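Local coordinates for probable branched-chain-amino-acid aminotransferase (Thermotoga maritima MSB8, PDB 3CSW), which probably transfers the amino group between leucine, isoleucine or valine and 2-oxoglutarate, using pyridoxal 5'-phosphate as cofactor, at residues I159-V165 with G177-N181. Residues are numbered along the deposited sequence; the frame is centred on the assembly and turned at random.
With PLP (pyridoxal-5'-phosphate), chain E.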
ATOM      1  N   ILE A 159     -18.762  17.502   1.036  1.00 32.53           N
ATOM      2  CA  ILE A 159     -19.330  18.171   2.194  1.00 32.22           C
ATOM      3  C   ILE A 159     -20.736  18.639   1.821  1.00 34.55           C
ATOM      4  O   ILE A 159     -20.888  19.688   1.204  1.00 34.86           O
ATOM      5  CB  ILE A 159     -18.464  19.360   2.681  1.00 31.47           C
ATOM      6  CG1 ILE A 159     -17.018  18.919   2.961  1.00 31.11           C
ATOM      7  CG2 ILE A 159     -19.103  19.969   3.913  1.00 32.63           C
ATOM      8  CD1 ILE A 159     -16.038  20.101   3.042  1.00 27.17           C
ATOM      9  N   VAL A 160     -21.752  17.837   2.164  1.00 38.09           N
ATOM     10  CA  VAL A 160     -23.146  18.148   1.853  1.00 39.31           C
ATOM     11  C   VAL A 160     -23.962  18.298   3.146  1.00 42.78           C
ATOM     12  O   VAL A 160     -24.425  19.397   3.453  1.00 45.56           O
ATOM     13  CB  VAL A 160     -23.805  17.113   0.881  1.00 39.75           C
ATOM     14  CG1 VAL A 160     -25.160  17.591   0.463  1.00 34.42           C
ATOM     15  CG2 VAL A 160     -22.958  16.926  -0.348  1.00 37.97           C
ATOM     16  N   ASP A 161     -24.177  17.226   3.900  1.00 43.88           N
ATOM     17  CA  ASP A 161     -24.873  17.391   5.184  1.00 44.39           C
ATOM     18  C   ASP A 161     -23.923  17.178   6.352  1.00 41.69           C
ATOM     19  O   ASP A 161     -24.192  16.425   7.283  1.00 43.25           O
ATOM     20  CB  ASP A 161     -26.162  16.570   5.311  1.00 47.03           C
ATOM     21  CG  ASP A 161     -25.978  15.113   5.004  1.00 55.64           C
ATOM     22  OD1 ASP A 161     -24.858  14.706   4.570  1.00 59.09           O
ATOM     23  OD2 ASP A 161     -27.001  14.386   5.189  1.00 55.62           O
ATOM     24  N   CYS A 162     -22.800  17.879   6.279  1.00 38.00           N
ATOM     25  CA  CYS A 162     -21.826  17.891   7.349  1.00 34.78           C
ATOM     26  C   CYS A 162     -20.976  19.146   7.228  1.00 30.92           C
ATOM     27  O   CYS A 162     -21.083  19.914   6.269  1.00 31.00           O
ATOM     28  CB  CYS A 162     -20.996  16.587   7.362  1.00 33.32           C
ATOM     29  SG  CYS A 162     -20.037  16.290   5.887  1.00 33.53           S
ATOM     30  N   TYR A 163     -20.156  19.366   8.237  1.00 28.96           N
ATOM     31  CA  TYR A 163     -19.273  20.512   8.284  1.00 30.12           C
ATOM     32  C   TYR A 163     -17.946  20.292   7.542  1.00 28.12           C
ATOM     33  O   TYR A 163     -17.457  21.163   6.854  1.00 28.37           O
ATOM     34  CB  TYR A 163     -18.989  20.793   9.759  1.00 30.28           C
ATOM     35  CG  TYR A 163     -18.176  22.011  10.018  1.00 26.00           C
ATOM     36  CD1 TYR A 163     -18.784  23.271  10.068  1.00 31.45           C
ATOM     37  CD2 TYR A 163     -16.814  21.920  10.282  1.00 28.58           C
ATOM     38  CE1 TYR A 163     -18.041  24.413  10.357  1.00 32.59           C
ATOM     39  CE2 TYR A 163     -16.056  23.066  10.566  1.00 26.74           C
ATOM     40  CZ  TYR A 163     -16.670  24.305  10.592  1.00 30.75           C
ATOM     41  OH  TYR A 163     -15.919  25.437  10.874  1.00 30.80           O
ATOM     42  N   ASP A 164     -17.325  19.148   7.774  1.00 30.28           N
ATOM     43  CA  ASP A 164     -16.117  18.740   7.065  1.00 28.18           C
ATOM     44  C   ASP A 164     -16.148  17.214   6.980  1.00 27.92           C
ATOM     45  O   ASP A 164     -16.898  16.570   7.700  1.00 29.89           O
ATOM     46  CB  ASP A 164     -14.863  19.250   7.801  1.00 28.04           C
ATOM     47  CG  ASP A 164     -13.599  19.251   6.925  1.00 29.25           C
ATOM     48  OD1 ASP A 164     -13.688  18.901   5.733  1.00 25.27           O
ATOM     49  OD2 ASP A 164     -12.503  19.600   7.430  1.00 26.30           O
ATOM     50  N   VAL A 165     -15.374  16.650   6.058  1.00 31.16           N
ATOM     51  CA  VAL A 165     -15.185  15.203   5.929  1.00 29.76           C
ATOM     52  C   VAL A 165     -13.766  14.836   6.423  1.00 29.72           C
ATOM     53  O   VAL A 165     -12.836  15.618   6.285  1.00 27.45           O
ATOM     54  CB  VAL A 165     -15.424  14.692   4.482  1.00 31.06           C
ATOM     55  CG1 VAL A 165     -16.910  14.833   4.099  1.00 26.27           C
ATOM     56  CG2 VAL A 165     -14.499  15.394   3.458  1.00 25.14           C
ATOM     57  N   GLY A 177      -9.201  16.525   8.342  1.00 28.01           N
ATOM     58  CA  GLY A 177     -10.335  16.961   7.550  1.00 28.21           C
ATOM     59  C   GLY A 177      -9.867  17.587   6.241  1.00 29.62           C
ATOM     60  O   GLY A 177      -8.688  17.884   6.094  1.00 31.58           O
ATOM     61  N   SER A 178     -10.807  17.817   5.306  1.00 31.05           N
ATOM     62  CA  SER A 178     -10.513  18.474   4.011  1.00 29.74           C
ATOM     63  C   SER A 178      -9.990  19.923   4.143  1.00 30.84           C
ATOM     64  O   SER A 178      -9.324  20.436   3.236  1.00 32.46           O
ATOM     65  CB  SER A 178     -11.720  18.403   3.052  1.00 29.13           C
ATOM     66  OG  SER A 178     -12.760  19.320   3.377  1.00 31.61           O
ATOM     67  N   PHE A 179     -10.279  20.572   5.268  1.00 30.21           N
ATOM     68  CA  PHE A 179      -9.817  21.947   5.517  1.00 30.37           C
ATOM     69  C   PHE A 179      -9.454  22.200   6.999  1.00 30.61           C
ATOM     70  O   PHE A 179      -9.308  23.358   7.401  1.00 30.44           O
ATOM     71  CB  PHE A 179     -10.860  22.987   5.036  1.00 28.18           C
ATOM     72  CG  PHE A 179     -12.210  22.935   5.767  1.00 32.90           C
ATOM     73  CD1 PHE A 179     -12.410  23.624   6.975  1.00 29.80           C
ATOM     74  CD2 PHE A 179     -13.299  22.243   5.221  1.00 30.70           C
ATOM     75  CE1 PHE A 179     -13.640  23.585   7.622  1.00 29.12           C
ATOM     76  CE2 PHE A 179     -14.544  22.211   5.868  1.00 30.36           C
ATOM     77  CZ  PHE A 179     -14.704  22.879   7.087  1.00 27.02           C
ATOM     78  N   SER A 180      -9.278  21.132   7.785  1.00 29.27           N
ATOM     79  CA  SER A 180      -9.013  21.231   9.215  1.00 29.13           C
ATOM     80  C   SER A 180      -8.153  20.080   9.698  1.00 29.85           C
ATOM     81  O   SER A 180      -8.039  19.104   9.017  1.00 31.98           O
ATOM     82  CB  SER A 180     -10.341  21.188   9.991  1.00 29.76           C
ATOM     83  OG  SER A 180     -11.097  19.993   9.718  1.00 27.21           O
ATOM     84  N   ASN A 181      -7.546  20.215  10.879  1.00 30.41           N
ATOM     85  CA  ASN A 181      -6.924  19.095  11.573  1.00 28.21           C
ATOM     86  C   ASN A 181      -7.878  18.502  12.628  1.00 27.81           C
ATOM     87  O   ASN A 181      -8.841  19.152  13.061  1.00 26.95           O
ATOM     88  CB  ASN A 181      -5.594  19.484  12.203  1.00 28.41           C
ATOM     89  CG  ASN A 181      -4.510  19.790  11.173  1.00 25.09           C
ATOM     90  OD1 ASN A 181      -4.142  20.955  10.976  1.00 30.62           O
ATOM     91  ND2 ASN A 181      -3.986  18.750  10.521  1.00 26.96           N
TER
HETATM   92  N1  PLP E 300      -5.743  20.355   6.652  1.00 37.69           N
HETATM   93  C2  PLP E 300      -5.959  20.772   5.342  1.00 44.18           C
HETATM   94  C2A PLP E 300      -6.064  19.717   4.285  1.00 37.75           C
HETATM   95  C3  PLP E 300      -6.074  22.149   5.051  1.00 50.38           C
HETATM   96  O3  PLP E 300      -6.372  22.580   3.779  1.00 51.69           O
HETATM   97  C4  PLP E 300      -5.966  23.095   6.098  1.00 53.30           C
HETATM   98  C4A PLP E 300      -6.149  24.563   5.826  1.00 53.47           C
HETATM   99  O4A PLP E 300      -7.294  25.048   5.768  1.00 64.86           O
HETATM  100  C5  PLP E 300      -5.755  22.648   7.414  1.00 43.80           C
HETATM  101  C6  PLP E 300      -5.635  21.280   7.671  1.00 36.73           C
HETATM  102  C5A PLP E 300      -5.858  23.587   8.594  1.00 42.16           C
HETATM  103  O4P PLP E 300      -4.633  24.284   8.777  1.00 44.26           O
HETATM  104  P   PLP E 300      -4.553  25.742   9.506  1.00 42.88           P
HETATM  105  O1P PLP E 300      -3.160  26.360   9.275  1.00 40.80           O
HETATM  106  O2P PLP E 300      -4.787  25.572  10.980  1.00 35.11           O
HETATM  107  O3P PLP E 300      -5.654  26.578   8.868  1.00 42.59           O
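Asp164 reaches into the loop 177-181 and takes hydrogen bonds on both carboxylate oxygens. Asp164 OD1 accepts a hydrogen bond from Ser178 OG at 2.6 Å, on the syn side and somewhat out of the carboxylate plane. The backbone N of Val165 also donates to this oxygen, from above the carboxylate plane. OD2 of Asp164 receives Ser180 OG at 2.7 Å through its anti lone pair. Phe179 N donates to Asp164 OD2 at 3.3 Å, fairly straight, on the syn side and likewise tilted out of the plane. With CG anti to the backbone N (chi1 -162°), the Asp164 carboxylate extends across to these donors. Beside it, Ser178 N donates to Val165 O at 3.1 Å.

The loop links strand 174-177 to strand 181-186, and so passes from one mixed sheet to another in this class-IV aminotransferase. It also lines the cofactor pocket. Phe179 O lies 3.1 Å from O4A of PLP, and Ser180 and Asn181 border the pyridine ring near C6. An alanine in place of Asp164 would probably leave the buried hydroxyls of Ser178 and Ser180 without this acceptor and the loop beside the cofactor less firmly fixed.

The Phe179 ring stacks on the carboxylate of Asp164, the planes 16° apart and OD2 over the ring centre. Tyr163 O and Ile159 CD1 meet the edge of this ring, the latter 3.8 Å from Phe179 CE2. The Tyr163 ring meets Phe179 obliquely, Tyr163 CE2 lying 3.7 Å from Phe179 CZ, with the ring planes at 58°. His239 joins both aromatics: it is hydrogen-bonded to Tyr163 OH and packs edge-to-face with Phe179.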